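Local coordinates for protein exoribonuclease II, mitochondrial (Candida glabrata, PDB 6F3H) that probably degrades mitochondrial RNA from the 3' end as the exoribonuclease subunit of the mitochondrial degradosome, where it works together with a helicase, at residues 415-418 against 422-425; 507-512 against 620-625. The protein carries 1 engineered substitution. All blocks are in the same frame, centred on the assembly; numbering follows the deposited sequence.

How the contacts relate
Both contacts lie in the RNB domain and reach the same mixed sheet. Contact 1 lies at the turn end of the hairpin of strands 410-416 and 421-429, at one border of that sheet. Contact 2 starts from strand 505-519, which pairs with strand 488-499, and reaches helix 603-625. Strand 488-499 runs between strands 421-429 and 505-519 and so joins the two regions. The centres of the contacts are about 17 Å apart, and the nearest atoms come to about 5 Å without touching. Along the chain, contact 1 closes before contact 2 opens. One contact thus pairs strands within the sheet, and the other packs a corner of it against a helix of the same nuclease domain.

Contact 1: residues 415-418 against 422-425; sequences EELD and SRIH
Glu415 and Arg423 face each other across an antiparallel beta hairpin of the RNB domain, built by strands 410-416 and 421-429. They form a hydrogen-bonded pair with both side chains on the same face of the sheet. Glu415 N donates to Arg423 O over 2.7 Å at 166°. Arg423 N donates back to Glu415 O over the same distance. The next pair, Glu416 with Ser422, is non-hydrogen-bonded and turns its side chains to the opposite face. Between the strands, Ser422 CA approaches Glu415 O at 3.4 Å, a CA-H...O contact.

The two long side chains lie side by side and point the same way. The Glu415 chain is extended beyond CG. Arg423 has CG anti to the backbone N (chi1 173°) but bends at chi3, which brings its guanidinium round to the carboxylate. Glu415 OE1 meets Arg423 NH1 at 2.7 Å in a salt bridge. The carboxylate and guanidinium planes are turned 73° apart. The hydrogen bond within this bridge is weak, because the N-H is badly aligned with OE1. Glu496 on the neighbouring strand 488-499 is a second acidic partner, bridging to Arg423 NE. The arginine therefore ties three strands together on this face.

Leu417, just past the end of its strand, brings its methyl CD1 over one face of the guanidinium, 3.7 Å from Arg423 NH2. The cation thus has an apolar cover as well as acidic partners.

His425 stands further along the same strand as Arg423. Its ND1 is hydrogen-bonded to Ser494, and its ring meets Phe392 edge-to-face. Glu415 OE1 lies at the edge of this ring, in its plane, 3.7 Å from His425 NE2.

Contact 2: residues 507-512 against 620-625; sequences VDYDTF and AAFFQE
A corner in strand 505-519 of the RNB domain packs here against the C-terminal end of helix 603-625. The chain turns at Tyr509, Asp510 and Thr511, and two aromatic side chains from this corner reach the helix. Phe512 N bonds to Tyr509 O, a backbone link between the two residues that carry the rings. Thr511 N likewise bonds to Asp508 O.

With chi1 at 179°, the Tyr509 ring extends away from its backbone N and out to the helix. Its hydroxyl end touches the helix backbone. Tyr509 OH lies 3.6 Å from Phe622 CA and 3.9 Å from Ala621 C. It also sits at the edge of the Phe622 ring, near the ring plane. Behind the hydroxyl, Tyr509 CE1 rests 4.1 Å from Ala621 CB, and that methyl approaches the ring obliquely.

Phe512 makes the aromatic part of the contact. It points an edge toward the face of Phe622 in an offset edge-to-face pair. The centroids are 5.6 Å apart. The planes meet at 60°, so the rings do not lie flat on each other. The nearest atoms are Phe512 CE2 and Phe622 CD1, at 3.5 Å. The two side chains cross at about a right angle. Phe622 thus receives the Phe512 edge obliquely and the Tyr509 hydroxyl at its own edge.

Leu618, one turn earlier on the helix, also touches both Tyr509 and Phe512. Phe622 further packs on Leu712 of helix 703-716. On the sheet side, Phe512 rests on Phe493 of strand 488-499. The contact lies near the surface, away from the magnesium site, and is plain aromatic packing of a sheet corner on a helix within the RNB domain.

Contact 1: residues 415-418 against 422-425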
loop_
_atom_site.group_PDB
_atom_site.type_symbol
_atom_site.label_atom_id
_atom_site.label_comp_id
_atom_site.label_asym_id
_atom_site.label_seq_id
_atom_site.Cartn_x
_atom_site.Cartn_y
_atom_site.Cartn_z
ATOM N N GLU A 415 -28.092 20.556 -9.703
ATOM C CA GLU A 415 -29.116 21.518 -10.047
ATOM C C GLU A 415 -29.299 21.509 -11.545
ATOM O O GLU A 415 -28.370 21.855 -12.286
ATOM C CB GLU A 415 -28.726 22.903 -9.584
ATOM C CG GLU A 415 -29.046 23.113 -8.166
ATOM C CD GLU A 415 -28.397 24.350 -7.667
ATOM O OE1 GLU A 415 -27.466 24.823 -8.355
ATOM O OE2 GLU A 415 -28.841 24.868 -6.623
ATOM N N GLU A 416 -30.486 21.114 -11.991
ATOM C CA GLU A 416 -30.767 21.194 -13.412
ATOM C C GLU A 416 -31.230 22.614 -13.698
ATOM O O GLU A 416 -32.311 23.031 -13.264
ATOM C CB GLU A 416 -31.783 20.146 -13.840
ATOM C CG GLU A 416 -31.604 19.805 -15.312
ATOM C CD GLU A 416 -32.583 18.751 -15.818
ATOM O OE1 GLU A 416 -33.465 18.308 -15.039
ATOM O OE2 GLU A 416 -32.436 18.339 -16.995
ATOM N N LEU A 417 -30.363 23.366 -14.364
ATOM C CA LEU A 417 -30.569 24.746 -14.761
ATOM C C LEU A 417 -31.367 24.849 -16.054
ATOM O O LEU A 417 -32.356 25.582 -16.135
ATOM C CB LEU A 417 -29.209 25.410 -14.951
ATOM C CG LEU A 417 -28.307 25.324 -13.738
ATOM C CD1 LEU A 417 -27.017 26.098 -13.975
ATOM C CD2 LEU A 417 -29.067 25.850 -12.536
ATOM N N ASP A 418 -30.932 24.112 -17.070
ATOM C CA ASP A 418 -31.580 24.071 -18.369
ATOM C C ASP A 418 -31.568 22.624 -18.824
ATOM O O ASP A 418 -30.991 21.752 -18.166
ATOM C CB ASP A 418 -30.869 24.975 -19.388
ATOM N N SER A 422 -26.325 21.587 -16.425
ATOM C CA SER A 422 -26.546 21.183 -15.042
ATOM C C SER A 422 -25.403 21.710 -14.186
ATOM O O SER A 422 -24.258 21.797 -14.638
ATOM C CB SER A 422 -26.611 19.659 -14.889
ATOM O OG SER A 422 -27.228 19.027 -15.997
ATOM N N ARG A 423 -25.706 22.045 -12.941
ATOM C CA ARG A 423 -24.669 22.457 -12.012
ATOM C C ARG A 423 -24.497 21.390 -10.949
ATOM O O ARG A 423 -25.479 20.854 -10.419
ATOM C CB ARG A 423 -24.968 23.782 -11.326
ATOM C CG ARG A 423 -23.931 24.085 -10.249
ATOM C CD ARG A 423 -24.136 25.406 -9.553
ATOM N NE ARG A 423 -24.463 26.478 -10.481
ATOM C CZ ARG A 423 -25.517 27.275 -10.350
ATOM N NH1 ARG A 423 -26.337 27.119 -9.321
ATOM N NH2 ARG A 423 -25.750 28.228 -11.239
ATOM N N ILE A 424 -23.239 21.087 -10.648
ATOM C CA ILE A 424 -22.882 19.987 -9.776
ATOM C C ILE A 424 -22.112 20.479 -8.572
ATOM O O ILE A 424 -21.231 21.337 -8.685
ATOM C CB ILE A 424 -22.067 18.950 -10.537
ATOM C CG1 ILE A 424 -22.748 18.744 -11.881
ATOM C CG2 ILE A 424 -21.971 17.727 -9.708
ATOM C CD1 ILE A 424 -24.105 18.079 -11.766
ATOM N N HIS A 425 -22.431 19.895 -7.426
ATOM C CA HIS A 425 -21.788 20.218 -6.169
ATOM C C HIS A 425 -21.319 18.944 -5.518
ATOM O O HIS A 425 -22.115 18.030 -5.287
ATOM C CB HIS A 425 -22.736 20.946 -5.248
ATOM C CG HIS A 425 -23.223 22.238 -5.808
ATOM N ND1 HIS A 425 -22.537 23.423 -5.646
ATOM C CD2 HIS A 425 -24.327 22.532 -6.529
ATOM C CE1 HIS A 425 -23.209 24.394 -6.234
ATOM N NE2 HIS A 425 -24.299 23.880 -6.775
#

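Contact 2: residues 507-512 against 620-625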
loop_
_atom_site.group_PDB
_atom_site.type_symbol
_atom_site.label_atom_id
_atom_site.label_comp_id
_atom_site.label_asym_id
_atom_site.label_seq_id
_atom_site.Cartn_x
_atom_site.Cartn_y
_atom_site.Cartn_z
ATOM N N VAL A 507 -17.380 20.385 -19.946
ATOM C CA VAL A 507 -17.201 20.856 -18.586
ATOM C C VAL A 507 -16.685 22.289 -18.630
ATOM O O VAL A 507 -15.611 22.563 -19.189
ATOM C CB VAL A 507 -16.228 19.931 -17.840
ATOM C CG1 VAL A 507 -14.992 19.666 -18.722
ATOM C CG2 VAL A 507 -15.839 20.525 -16.506
ATOM N N ASP A 508 -17.409 23.199 -17.999
ATOM C CA ASP A 508 -16.975 24.586 -18.014
ATOM C C ASP A 508 -16.060 24.809 -16.823
ATOM O O ASP A 508 -16.531 24.987 -15.696
ATOM C CB ASP A 508 -18.158 25.545 -17.988
ATOM C CG ASP A 508 -17.739 26.980 -18.297
ATOM O OD1 ASP A 508 -16.717 27.164 -19.001
ATOM O OD2 ASP A 508 -18.416 27.923 -17.834
ATOM N N TYR A 509 -14.740 24.786 -17.064
ATOM C CA TYR A 509 -13.805 24.957 -15.957
ATOM C C TYR A 509 -13.922 26.350 -15.358
ATOM O O TYR A 509 -13.575 26.555 -14.190
ATOM C CB TYR A 509 -12.362 24.691 -16.392
ATOM C CG TYR A 509 -11.356 24.896 -15.266
ATOM C CD1 TYR A 509 -11.328 24.049 -14.166
ATOM C CD2 TYR A 509 -10.467 25.969 -15.279
ATOM C CE1 TYR A 509 -10.425 24.249 -13.128
ATOM C CE2 TYR A 509 -9.561 26.171 -14.243
ATOM C CZ TYR A 509 -9.547 25.309 -13.172
ATOM O OH TYR A 509 -8.651 25.519 -12.143
ATOM N N ASP A 510 -14.407 27.311 -16.131
ATOM C CA ASP A 510 -14.637 28.629 -15.577
ATOM C C ASP A 510 -15.778 28.604 -14.556
ATOM O O ASP A 510 -15.813 29.457 -13.664
ATOM C CB ASP A 510 -14.901 29.588 -16.743
ATOM C CG ASP A 510 -14.850 31.047 -16.344
ATOM O OD1 ASP A 510 -15.501 31.430 -15.353
ATOM O OD2 ASP A 510 -14.158 31.821 -17.041
ATOM N N THR A 511 -16.685 27.616 -14.627
ATOM C CA THR A 511 -17.665 27.415 -13.554
ATOM C C THR A 511 -17.018 26.965 -12.255
ATOM O O THR A 511 -17.567 27.194 -11.168
ATOM C CB THR A 511 -18.689 26.348 -13.912
ATOM O OG1 THR A 511 -19.119 26.503 -15.261
ATOM C CG2 THR A 511 -19.863 26.482 -12.994
ATOM N N PHE A 512 -15.889 26.280 -12.358
ATOM C CA PHE A 512 -15.350 25.549 -11.229
ATOM C C PHE A 512 -15.103 26.469 -10.058
ATOM O O PHE A 512 -14.486 27.526 -10.198
ATOM C CB PHE A 512 -14.051 24.851 -11.619
ATOM C CG PHE A 512 -13.392 24.122 -10.478
ATOM C CD1 PHE A 512 -13.781 22.838 -10.133
ATOM C CD2 PHE A 512 -12.395 24.731 -9.732
ATOM C CE1 PHE A 512 -13.172 22.163 -9.067
ATOM C CE2 PHE A 512 -11.790 24.064 -8.675
ATOM C CZ PHE A 512 -12.179 22.777 -8.341
ATOM N N ALA A 620 -6.360 18.984 -9.434
ATOM C CA ALA A 620 -5.055 19.019 -10.060
ATOM C C ALA A 620 -4.870 20.344 -10.777
ATOM O O ALA A 620 -3.929 21.097 -10.495
ATOM C CB ALA A 620 -4.910 17.849 -11.031
ATOM N N ALA A 621 -5.806 20.664 -11.677
ATOM C CA ALA A 621 -5.726 21.911 -12.426
ATOM C C ALA A 621 -5.652 23.097 -11.485
ATOM O O ALA A 621 -4.824 24.001 -11.657
ATOM C CB ALA A 621 -6.933 22.030 -13.348
ATOM N N PHE A 622 -6.478 23.073 -10.454
ATOM C CA PHE A 622 -6.586 24.198 -9.541
ATOM C C PHE A 622 -5.279 24.430 -8.796
ATOM O O PHE A 622 -4.772 25.556 -8.747
ATOM C CB PHE A 622 -7.738 23.902 -8.596
ATOM C CG PHE A 622 -8.130 25.029 -7.708
ATOM C CD1 PHE A 622 -8.913 26.064 -8.184
ATOM C CD2 PHE A 622 -7.820 24.994 -6.361
ATOM C CE1 PHE A 622 -9.330 27.077 -7.337
ATOM C CE2 PHE A 622 -8.223 26.002 -5.512
ATOM C CZ PHE A 622 -8.982 27.042 -5.996
ATOM N N PHE A 623 -4.690 23.363 -8.255
ATOM C CA PHE A 623 -3.461 23.512 -7.484
ATOM C C PHE A 623 -2.329 24.020 -8.360
ATOM O O PHE A 623 -1.482 24.803 -7.913
ATOM C CB PHE A 623 -3.086 22.179 -6.841
ATOM C CG PHE A 623 -3.603 22.019 -5.454
ATOM C CD1 PHE A 623 -4.951 22.007 -5.210
ATOM C CD2 PHE A 623 -2.742 21.865 -4.396
ATOM C CE1 PHE A 623 -5.435 21.862 -3.932
ATOM C CE2 PHE A 623 -3.226 21.712 -3.108
ATOM C CZ PHE A 623 -4.577 21.709 -2.879
ATOM N N GLN A 624 -2.291 23.571 -9.607
ATOM C CA GLN A 624 -1.222 23.979 -10.500
ATOM C C GLN A 624 -1.371 25.441 -10.906
ATOM O O GLN A 624 -0.406 26.216 -10.842
ATOM C CB GLN A 624 -1.235 23.079 -11.721
ATOM C CG GLN A 624 -0.803 21.667 -11.441
ATOM C CD GLN A 624 -0.990 20.780 -12.656
ATOM O OE1 GLN A 624 -0.047 20.547 -13.415
ATOM N NE2 GLN A 624 -2.214 20.294 -12.861
ATOM N N GLU A 625 -2.582 25.833 -11.334
ATOM C CA GLU A 625 -2.808 27.198 -11.799
ATOM C C GLU A 625 -2.523 28.186 -10.690
ATOM O O GLU A 625 -1.884 29.217 -10.921
ATOM C CB GLU A 625 -4.240 27.375 -12.306
#